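Local coordinates for protein quinoline 2-oxidoreductase large subunit (Pseudomonas putida, PDB 1T3Q) that carries the molybdenum centre and pterin cytosine dinucleotide cofactor of quinoline 2-oxidoreductase, a molybdenum hydroxylase that oxidises quinoline, at residues Pro102-Gly107 with Gly113-Val118; Ser47-Phe52 with His262-Leu267; Thr384-Ala389 with Glu399-Asn404; Gly459-Asn464 with Met746-Ala751. All blocks are in the same frame, centred on the assembly; numbering follows the deposited sequence.

Interaction 1: Pro102-Gly107 with Gly113-Val118; sequences PLLANG and GEIVAV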
# COMPACT_ATOMS: atom_id res chain seq x y z
N PRO B 102 20.19 -14.54 20.88
CA PRO B 102 19.73 -13.20 21.21
C PRO B 102 19.78 -12.34 19.95
O PRO B 102 20.64 -12.53 19.09
CB PRO B 102 20.73 -12.75 22.27
CG PRO B 102 22.01 -13.39 21.80
CD PRO B 102 21.55 -14.79 21.39
N LEU B 103 18.83 -11.42 19.82
CA LEU B 103 18.80 -10.55 18.64
C LEU B 103 20.10 -9.75 18.58
O LEU B 103 20.68 -9.55 17.51
CB LEU B 103 17.57 -9.64 18.69
CG LEU B 103 16.24 -10.39 18.88
CD1 LEU B 103 15.08 -9.43 18.71
CD2 LEU B 103 16.13 -11.53 17.86
N LEU B 104 20.55 -9.29 19.75
CA LEU B 104 21.79 -8.55 19.87
C LEU B 104 22.60 -9.22 20.96
O LEU B 104 22.05 -9.62 21.99
CB LEU B 104 21.54 -7.10 20.27
CG LEU B 104 21.67 -6.03 19.19
CD1 LEU B 104 20.62 -6.25 18.13
CD2 LEU B 104 21.52 -4.65 19.83
N ALA B 105 23.91 -9.36 20.75
CA ALA B 105 24.75 -9.98 21.77
C ALA B 105 24.56 -9.16 23.04
O ALA B 105 24.42 -7.93 22.98
CB ALA B 105 26.21 -9.94 21.34
N ASN B 106 24.52 -9.83 24.19
CA ASN B 106 24.34 -9.12 25.46
C ASN B 106 25.34 -9.67 26.46
O ASN B 106 25.11 -10.74 27.04
CB ASN B 106 22.92 -9.31 25.98
CG ASN B 106 22.60 -8.39 27.16
OD1 ASN B 106 21.52 -8.46 27.74
ND2 ASN B 106 23.54 -7.52 27.49
N GLY B 107 26.44 -8.96 26.66
CA GLY B 107 27.44 -9.41 27.61
C GLY B 107 28.51 -10.28 26.98
O GLY B 107 29.63 -10.34 27.47
N GLY B 113 30.76 -10.80 13.47
CA GLY B 113 29.61 -10.39 12.69
C GLY B 113 28.32 -10.32 13.48
O GLY B 113 27.34 -9.76 13.00
N GLU B 114 28.31 -10.88 14.69
CA GLU B 114 27.09 -10.83 15.50
C GLU B 114 26.81 -9.38 15.83
O GLU B 114 27.74 -8.61 16.07
CB GLU B 114 27.26 -11.64 16.79
CG GLU B 114 25.96 -11.84 17.55
CD GLU B 114 26.10 -12.84 18.69
OE1 GLU B 114 25.08 -13.47 19.05
OE2 GLU B 114 27.22 -12.99 19.23
N ILE B 115 25.55 -8.99 15.84
CA ILE B 115 25.19 -7.60 16.13
C ILE B 115 25.35 -7.30 17.62
O ILE B 115 24.91 -8.07 18.46
CB ILE B 115 23.74 -7.32 15.71
CG1 ILE B 115 23.52 -7.77 14.26
CG2 ILE B 115 23.44 -5.83 15.84
CD1 ILE B 115 22.06 -7.72 13.82
N VAL B 116 25.99 -6.18 17.94
CA VAL B 116 26.18 -5.79 19.33
C VAL B 116 25.44 -4.49 19.62
O VAL B 116 25.21 -4.14 20.78
CB VAL B 116 27.68 -5.62 19.67
CG1 VAL B 116 28.43 -6.91 19.37
CG2 VAL B 116 28.28 -4.46 18.90
N ALA B 117 25.07 -3.77 18.57
CA ALA B 117 24.34 -2.52 18.71
C ALA B 117 23.70 -2.13 17.39
O ALA B 117 24.23 -2.43 16.32
CB ALA B 117 25.28 -1.41 19.18
N VAL B 118 22.55 -1.46 17.47
CA VAL B 118 21.86 -0.99 16.28
C VAL B 118 21.56 0.49 16.41
O VAL B 118 21.30 1.00 17.51
CB VAL B 118 20.54 -1.75 16.02
CG1 VAL B 118 20.84 -3.18 15.61
CG2 VAL B 118 19.65 -1.72 17.26
O HOH W 1 22.91 -13.02 17.64
O HOH W 2 22.89 -10.71 16.04
O HOH W 3 25.25 -5.38 23.06

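Interaction 2: Ser47-Phe52 with His262-Leu267; sequences SLRSPF and HPEELL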
# COMPACT_ATOMS: atom_id res chain seq x y z
N SER B 47 24.04 -1.41 11.71
CA SER B 47 24.50 -2.25 12.81
C SER B 47 26.00 -2.21 13.09
O SER B 47 26.82 -2.03 12.19
CB SER B 47 24.11 -3.71 12.54
OG SER B 47 22.71 -3.85 12.38
N LEU B 48 26.34 -2.35 14.37
CA LEU B 48 27.73 -2.43 14.79
C LEU B 48 27.85 -3.91 15.13
O LEU B 48 27.03 -4.45 15.88
CB LEU B 48 28.00 -1.59 16.04
CG LEU B 48 29.39 -1.80 16.64
CD1 LEU B 48 30.46 -1.45 15.60
CD2 LEU B 48 29.56 -0.94 17.89
N ARG B 49 28.87 -4.57 14.58
CA ARG B 49 29.05 -5.99 14.81
C ARG B 49 30.32 -6.33 15.58
O ARG B 49 31.24 -5.52 15.68
CB ARG B 49 29.06 -6.71 13.47
CG ARG B 49 27.79 -6.49 12.68
CD ARG B 49 27.91 -6.92 11.23
NE ARG B 49 26.66 -6.61 10.53
CZ ARG B 49 25.59 -7.41 10.52
NH1 ARG B 49 25.62 -8.57 11.15
NH2 ARG B 49 24.50 -7.02 9.88
N SER B 50 30.34 -7.55 16.11
CA SER B 50 31.47 -8.05 16.86
C SER B 50 32.67 -8.28 15.95
O SER B 50 32.54 -8.84 14.86
CB SER B 50 31.10 -9.36 17.56
OG SER B 50 32.25 -10.01 18.07
N PRO B 51 33.85 -7.82 16.38
CA PRO B 51 35.07 -8.00 15.58
C PRO B 51 35.82 -9.25 16.07
O PRO B 51 36.90 -9.58 15.57
CB PRO B 51 35.84 -6.72 15.85
CG PRO B 51 35.54 -6.49 17.30
CD PRO B 51 34.06 -6.80 17.42
N PHE B 52 35.22 -9.94 17.03
CA PHE B 52 35.82 -11.14 17.61
C PHE B 52 34.92 -12.35 17.52
O PHE B 52 33.69 -12.24 17.61
CB PHE B 52 36.19 -10.90 19.08
CG PHE B 52 37.16 -9.78 19.29
CD1 PHE B 52 36.74 -8.57 19.83
CD2 PHE B 52 38.50 -9.93 18.92
CE1 PHE B 52 37.64 -7.52 20.01
CE2 PHE B 52 39.40 -8.88 19.10
CZ PHE B 52 38.98 -7.68 19.65
N HIS B 262 15.28 -14.03 10.58
CA HIS B 262 16.50 -13.27 10.87
C HIS B 262 16.30 -12.36 12.07
O HIS B 262 15.23 -11.80 12.27
CB HIS B 262 16.89 -12.40 9.67
CG HIS B 262 16.75 -13.08 8.35
ND1 HIS B 262 17.46 -14.21 8.02
CD2 HIS B 262 15.95 -12.81 7.29
CE1 HIS B 262 17.10 -14.62 6.81
NE2 HIS B 262 16.19 -13.78 6.35
N PRO B 263 17.34 -12.21 12.90
CA PRO B 263 17.21 -11.34 14.06
C PRO B 263 16.71 -9.96 13.61
O PRO B 263 15.85 -9.36 14.26
CB PRO B 263 18.64 -11.28 14.60
CG PRO B 263 19.14 -12.66 14.33
CD PRO B 263 18.62 -12.95 12.93
N GLU B 264 17.22 -9.48 12.48
CA GLU B 264 16.82 -8.17 11.97
C GLU B 264 15.32 -8.03 11.69
O GLU B 264 14.78 -6.94 11.82
CB GLU B 264 17.63 -7.81 10.72
CG GLU B 264 19.11 -7.59 10.99
CD GLU B 264 19.95 -8.84 10.80
OE1 GLU B 264 19.46 -9.95 11.10
OE2 GLU B 264 21.11 -8.71 10.36
N GLU B 265 14.66 -9.12 11.30
CA GLU B 265 13.22 -9.04 11.03
C GLU B 265 12.49 -8.70 12.32
O GLU B 265 11.54 -7.92 12.33
CB GLU B 265 12.69 -10.37 10.46
CG GLU B 265 13.21 -10.67 9.07
CD GLU B 265 12.77 -12.03 8.54
OE1 GLU B 265 12.10 -12.07 7.48
OE2 GLU B 265 13.10 -13.05 9.18
N LEU B 266 12.94 -9.29 13.43
CA LEU B 266 12.31 -9.02 14.70
C LEU B 266 12.69 -7.61 15.13
O LEU B 266 11.85 -6.85 15.59
CB LEU B 266 12.76 -10.03 15.76
CG LEU B 266 12.41 -11.49 15.47
CD1 LEU B 266 12.86 -12.36 16.64
CD2 LEU B 266 10.92 -11.63 15.26
N LEU B 267 13.96 -7.27 14.95
CA LEU B 267 14.45 -5.96 15.35
C LEU B 267 13.70 -4.80 14.71
O LEU B 267 13.33 -3.86 15.41
CB LEU B 267 15.95 -5.84 15.08
CG LEU B 267 16.84 -6.65 16.03
CD1 LEU B 267 18.26 -6.67 15.52
CD2 LEU B 267 16.78 -6.06 17.45
O HOH W 4 21.91 -5.75 10.75
O HOH W 5 23.17 -10.13 11.18
O HOH W 6 22.23 -7.54 8.36

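Interaction 3: Thr384-Ala389 with Glu399-Asn404; sequences TLIDRA and EIRRRN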
# COMPACT_ATOMS: atom_id res chain seq x y z
N THR B 384 31.34 -40.11 -5.90
CA THR B 384 32.77 -40.10 -6.19
C THR B 384 33.38 -41.47 -5.87
O THR B 384 34.23 -41.96 -6.61
CB THR B 384 33.50 -39.00 -5.39
OG1 THR B 384 33.08 -37.71 -5.87
CG2 THR B 384 35.01 -39.11 -5.55
N LEU B 385 32.95 -42.07 -4.77
CA LEU B 385 33.46 -43.38 -4.38
C LEU B 385 32.94 -44.46 -5.33
O LEU B 385 33.64 -45.42 -5.63
CB LEU B 385 33.05 -43.71 -2.94
CG LEU B 385 33.74 -42.87 -1.86
CD1 LEU B 385 33.24 -43.30 -0.48
CD2 LEU B 385 35.25 -43.07 -1.95
N ILE B 386 31.71 -44.29 -5.80
CA ILE B 386 31.12 -45.25 -6.72
C ILE B 386 31.92 -45.27 -8.03
O ILE B 386 32.20 -46.34 -8.58
CB ILE B 386 29.64 -44.90 -7.01
CG1 ILE B 386 28.80 -45.21 -5.76
CG2 ILE B 386 29.14 -45.67 -8.23
CD1 ILE B 386 27.32 -44.88 -5.89
N ASP B 387 32.31 -44.09 -8.51
CA ASP B 387 33.10 -43.98 -9.73
C ASP B 387 34.47 -44.61 -9.51
O ASP B 387 35.03 -45.23 -10.41
CB ASP B 387 33.29 -42.51 -10.14
CG ASP B 387 32.16 -41.99 -11.02
OD1 ASP B 387 32.31 -40.87 -11.57
OD2 ASP B 387 31.13 -42.67 -11.16
N ARG B 388 35.02 -44.42 -8.31
CA ARG B 388 36.33 -44.96 -7.98
C ARG B 388 36.27 -46.49 -7.94
O ARG B 388 37.20 -47.17 -8.37
CB ARG B 388 36.80 -44.44 -6.63
CG ARG B 388 38.24 -44.78 -6.30
CD ARG B 388 38.63 -44.24 -4.93
NE ARG B 388 38.46 -42.79 -4.86
CZ ARG B 388 38.50 -42.09 -3.73
NH1 ARG B 388 38.34 -40.78 -3.75
NH2 ARG B 388 38.70 -42.71 -2.57
N ALA B 389 35.17 -47.01 -7.42
CA ALA B 389 34.99 -48.46 -7.33
C ALA B 389 34.90 -49.02 -8.74
O ALA B 389 35.46 -50.07 -9.04
CB ALA B 389 33.71 -48.78 -6.56
N GLU B 399 27.61 -48.72 -15.65
CA GLU B 399 27.38 -50.14 -15.40
C GLU B 399 27.36 -50.50 -13.91
O GLU B 399 26.51 -51.27 -13.47
CB GLU B 399 28.43 -50.98 -16.13
CG GLU B 399 28.32 -52.50 -15.94
CD GLU B 399 26.95 -53.05 -16.32
OE1 GLU B 399 26.34 -52.55 -17.29
OE2 GLU B 399 26.49 -54.00 -15.65
N ILE B 400 28.30 -49.96 -13.13
CA ILE B 400 28.31 -50.29 -11.71
C ILE B 400 27.03 -49.80 -11.04
O ILE B 400 26.55 -50.41 -10.07
CB ILE B 400 29.55 -49.71 -10.99
CG1 ILE B 400 29.68 -50.38 -9.61
CG2 ILE B 400 29.43 -48.19 -10.84
CD1 ILE B 400 31.01 -50.13 -8.93
N ARG B 401 26.46 -48.71 -11.55
CA ARG B 401 25.22 -48.19 -10.99
C ARG B 401 24.02 -49.07 -11.36
O ARG B 401 23.14 -49.28 -10.54
CB ARG B 401 25.00 -46.73 -11.43
CG ARG B 401 25.93 -45.76 -10.72
CD ARG B 401 25.80 -44.33 -11.24
NE ARG B 401 26.55 -43.37 -10.43
CZ ARG B 401 27.87 -43.21 -10.46
NH1 ARG B 401 28.63 -43.95 -11.26
NH2 ARG B 401 28.44 -42.28 -9.69
N ARG B 402 24.01 -49.59 -12.58
CA ARG B 402 22.92 -50.47 -13.01
C ARG B 402 22.83 -51.69 -12.09
O ARG B 402 21.75 -52.22 -11.84
CB ARG B 402 23.14 -50.99 -14.43
CG ARG B 402 23.09 -49.94 -15.51
CD ARG B 402 23.06 -50.60 -16.88
NE ARG B 402 23.10 -49.59 -17.93
CZ ARG B 402 24.20 -49.19 -18.54
NH1 ARG B 402 25.37 -49.73 -18.22
NH2 ARG B 402 24.14 -48.24 -19.46
N ARG B 403 23.98 -52.14 -11.60
CA ARG B 403 24.04 -53.32 -10.74
C ARG B 403 23.65 -53.07 -9.28
O ARG B 403 23.56 -54.02 -8.50
CB ARG B 403 25.44 -53.92 -10.79
CG ARG B 403 25.88 -54.28 -12.20
CD ARG B 403 27.28 -54.86 -12.22
NE ARG B 403 27.69 -55.20 -13.58
CZ ARG B 403 28.80 -55.86 -13.88
NH1 ARG B 403 29.09 -56.13 -15.15
NH2 ARG B 403 29.62 -56.27 -12.92
N ASN B 404 23.42 -51.81 -8.92
CA ASN B 404 23.06 -51.50 -7.54
C ASN B 404 21.81 -50.66 -7.37
O ASN B 404 21.29 -50.52 -6.26
CB ASN B 404 24.24 -50.80 -6.86
CG ASN B 404 25.42 -51.73 -6.68
OD1 ASN B 404 25.40 -52.60 -5.81
ND2 ASN B 404 26.45 -51.55 -7.50

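Interaction 4: Gly459-Asn464 with Met746-Ala751; sequences GVSVFN and MISAPA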
# COMPACT_ATOMS: atom_id res chain seq x y z
N GLY B 459 32.41 -37.13 -15.09
CA GLY B 459 31.88 -37.40 -13.77
C GLY B 459 30.41 -37.73 -13.86
O GLY B 459 29.67 -37.07 -14.59
N VAL B 460 29.97 -38.75 -13.12
CA VAL B 460 28.58 -39.16 -13.14
C VAL B 460 27.93 -39.07 -11.77
O VAL B 460 28.55 -39.39 -10.75
CB VAL B 460 28.43 -40.60 -13.67
CG1 VAL B 460 26.97 -41.05 -13.61
CG2 VAL B 460 28.94 -40.68 -15.09
N SER B 461 26.68 -38.63 -11.75
CA SER B 461 25.92 -38.53 -10.51
C SER B 461 24.46 -38.87 -10.77
O SER B 461 23.80 -38.21 -11.58
CB SER B 461 26.02 -37.12 -9.92
OG SER B 461 25.19 -36.99 -8.79
N VAL B 462 23.96 -39.89 -10.08
CA VAL B 462 22.57 -40.31 -10.21
C VAL B 462 21.92 -40.06 -8.85
O VAL B 462 22.49 -40.41 -7.82
CB VAL B 462 22.47 -41.80 -10.59
CG1 VAL B 462 21.01 -42.22 -10.66
CG2 VAL B 462 23.17 -42.03 -11.94
N PHE B 463 20.73 -39.48 -8.85
CA PHE B 463 20.06 -39.16 -7.60
C PHE B 463 18.56 -39.37 -7.58
O PHE B 463 17.92 -39.61 -8.61
CB PHE B 463 20.30 -37.69 -7.24
CG PHE B 463 19.47 -36.73 -8.07
CD1 PHE B 463 19.84 -36.42 -9.38
CD2 PHE B 463 18.27 -36.23 -7.58
CE1 PHE B 463 19.02 -35.63 -10.19
CE2 PHE B 463 17.45 -35.44 -8.38
CZ PHE B 463 17.83 -35.14 -9.69
N ASN B 464 18.01 -39.27 -6.37
CA ASN B 464 16.57 -39.31 -6.15
C ASN B 464 16.48 -38.16 -5.14
O ASN B 464 17.50 -37.76 -4.58
CB ASN B 464 16.09 -40.67 -5.61
CG ASN B 464 16.36 -40.88 -4.14
OD1 ASN B 464 17.20 -40.22 -3.54
ND2 ASN B 464 15.65 -41.84 -3.55
N MET B 746 21.43 -28.85 -7.43
CA MET B 746 22.39 -28.55 -6.36
C MET B 746 22.59 -29.74 -5.44
O MET B 746 23.46 -29.73 -4.56
CB MET B 746 21.96 -27.32 -5.56
CG MET B 746 22.67 -26.04 -5.99
SD MET B 746 24.49 -26.16 -5.91
CE MET B 746 24.73 -26.05 -4.12
N ILE B 747 21.79 -30.78 -5.63
CA ILE B 747 21.96 -31.98 -4.83
C ILE B 747 22.95 -32.87 -5.59
O ILE B 747 23.91 -33.37 -5.02
CB ILE B 747 20.63 -32.78 -4.70
CG1 ILE B 747 19.65 -32.02 -3.80
CG2 ILE B 747 20.91 -34.17 -4.15
CD1 ILE B 747 18.28 -32.66 -3.74
N SER B 748 22.70 -33.01 -6.89
CA SER B 748 23.48 -33.88 -7.75
C SER B 748 24.59 -33.31 -8.63
O SER B 748 25.66 -33.90 -8.74
CB SER B 748 22.50 -34.67 -8.63
OG SER B 748 23.16 -35.46 -9.60
N ALA B 749 24.37 -32.16 -9.27
CA ALA B 749 25.40 -31.60 -10.13
C ALA B 749 26.76 -31.41 -9.44
O ALA B 749 27.81 -31.61 -10.06
CB ALA B 749 24.93 -30.28 -10.75
N PRO B 750 26.78 -31.03 -8.15
CA PRO B 750 28.11 -30.86 -7.55
C PRO B 750 28.88 -32.17 -7.56
O PRO B 750 30.10 -32.19 -7.75
CB PRO B 750 27.79 -30.39 -6.13
CG PRO B 750 26.47 -29.67 -6.30
CD PRO B 750 25.72 -30.60 -7.23
N ALA B 751 28.17 -33.28 -7.35
CA ALA B 751 28.79 -34.59 -7.34
C ALA B 751 29.38 -34.91 -8.71
O ALA B 751 30.47 -35.47 -8.80
CB ALA B 751 27.76 -35.65 -6.94

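Interaction 1: Pro102-Gly107 with Gly113-Val118
With chi1 at -104°, off the staggered positions, and chi2 at 64°, Leu104 lays its two methyls against strand 115-121, and Ile115 meets them with CG2, which stands anti to its own backbone N. Leu104 CD1 is 3.7 Å from Ile115 CG2 and 4.0 Å from Val118 CG1, while Leu104 CD2 sits 3.7 Å from Ala117 CA. An alanine at Leu104 removes both methyls and would probably open a gap between Ile115, Val118 and Leu267 of helix 263-275. Beside this patch the backbones share one direct hydrogen bond, Ala105 N to Ile115 O, at 2.8 Å and nearly straight (166°). Residues 102-107 are not a regular strand, and waters bridge Leu103 O to Ile115 N and Ala105 O to Val116 O. This belongs to the a/b hammerhead domain, where strand 115-121 also pairs with strand 43-49 and a classic beta bulge sets the two residues Val116 and Ala117 opposite the single Leu48. Glu114, its chain extended beyond CG, brings OE2 to 3.8 Å from Ala105 CB. That OE2 accepts from Arg110 N; OE1 bonds to Tyr326 OH, and a water donates both to Glu114 OE1 (2.6 Å) and to Pro102 O.

Interaction 2: Ser47-Phe52 with His262-Leu267
Arg49 and Glu264 face each other as a long salt bridge, with Arg49 NH2 3.8 Å from Glu264 OE2. The carboxylate oxygen lies at the guanidinium edge, near its plane, while the two flat groups are turned 45° apart; at this separation the pairing is probably mainly electrostatic, and water does the close bonding. One water accepts from Arg49 NH1, meeting the guanidinium edge in plane, and lies 2.6 Å from Glu264 OE2, to which it probably donates. A second stands 2.6 Å from Glu264 OE2 and takes a weak bond from Arg49 NH2. A third joins Glu264 OE2 to Ser47 OG, lying 2.6 Å from that hydroxyl. The Arg49 chain, extended from CG to NE, carries the guanidinium out to this water cluster, whereas Glu264, bent at chi2 (93°), presents OE2 to the same waters. Further partners fix the arginine: NH1 donates to Gly113 O, and NH2 forms a salt bridge with Glu287. Behind Glu264, His262 takes the N-cap position, and its backbone N donates to Glu265 OE2 at 2.8 Å with an N-H...O angle of 172°. The contact thus links the end of strand 43-49, which lies between strands 115-121 and 279-282 in a mixed sheet, to the start of helix 263-275; Ile115 touches both Arg49 and Glu264, and Leu266 packs the same helix onto helix 226-237.

Interaction 3: Thr384-Ala389 with Glu399-Asn404
Ile386, Asp387 and Ala389 of helix 375-393 meet Ile400 and Arg401 of helix 397-402 in a buried helix-to-helix contact that combines a salt bridge with aliphatic packing. All five touching residues are buried, and the closest CA pair, Ile386 with Ile400, is 7.6 Å apart. Asp387 OD2 accepts two hydrogen bonds from one guanidinium: Arg401 NH1 at 2.8 Å, with an N-H...O angle of 150°, and Arg401 NH2 at 3.1 Å. Both nitrogens therefore grip a single oxygen end-on, in the guanidinium plane, although the carboxylate plane is turned 76° from it; NH1 meets the oxygen nearly along the C-O bond, NH2 from above the carboxylate. Over one guanidinium face, displaced from its centre, lies Ile386 CG2, 3.5 Å from Arg401 NH1. The same methyl is 3.6 Å from Ile400 CG2. Ile400 has CG1 anti to its backbone N (chi1 -166°), which directs CD1 to Ala389 CB at 3.8 Å. Glu383 adds a second carboxylate partner to Arg401 NH2, and Pro397 O accepts from NH1, so several acceptors fix the rotation of this buried group. The arrangement is that of two consecutive helices locked across their short connection by a buried arginine-carboxylate cluster, here in a molybdopterin cofactor-binding domain.

Interaction 4: Gly459-Asn464 with Met746-Ala751
Ser461 and Ser748 point toward each other from strand 454-467 and helix 744-761, each with its hydroxyl anti to the backbone N. Their OG atoms lie 2.7 Å apart in a hydrogen bond that either could donate. Neither hydroxyl depends on the other alone: Gln379 NE2 bonds to Ser461 OG, and His642 ND1 to Ser748 OG, so this buried polar pair has further partners. On one flank Ala751 brings CB to 3.4 Å from Ser461 OG. On another, Phe463 holds CG between its backbone N and carbonyl carbon (chi1 75°), which swings the ring over to Ser748: Phe463 CD1 is 3.3 Å from Ser748 CB, approached obliquely. The ring also meets His642, with planes about 20° apart. With an alanine in place of Phe463, Ser748 CB would probably lose its apolar neighbour and the His642 ring be left less firmly held. The short axes run nearly antiparallel, at 158°, and come within 7.2 Å, a closeness that the small serine and alanine side chains permit; the helix is kinked at Pro750 and Ala751. This is helix-on-sheet packing near the cofactor site: the Phe463 side chain is about 10 Å from the pterin cytosine dinucleotide, and Met746 on the same helix touches Tyr370 and Arg371, which line the molybdenum pocket.

How the interactions relate
The four contacts form two clusters on opposite sides of the chain's centre. Interactions 1 and 2, with centres about 5 Å apart, share the sheet in which strands 115-121 and 43-49 are neighbours; the two segments of interaction 1 come between those of interaction 2 in sequence, and Leu104 CD1 packs 3.5 Å from Leu267 CD1. Interactions 3 and 4 follow later in the chain, their centres about 13 Å apart, and touch where Arg401 CD meets Val462 CG2 at 3.6 Å. Between interactions 2 and 4 the nearest atoms are about 18 Å apart. One cluster therefore joins the hammerhead region to helix 263-275; in the other, interaction 4 lies near the molybdenum cofactor and interaction 3 adjoins it on strand 454-467.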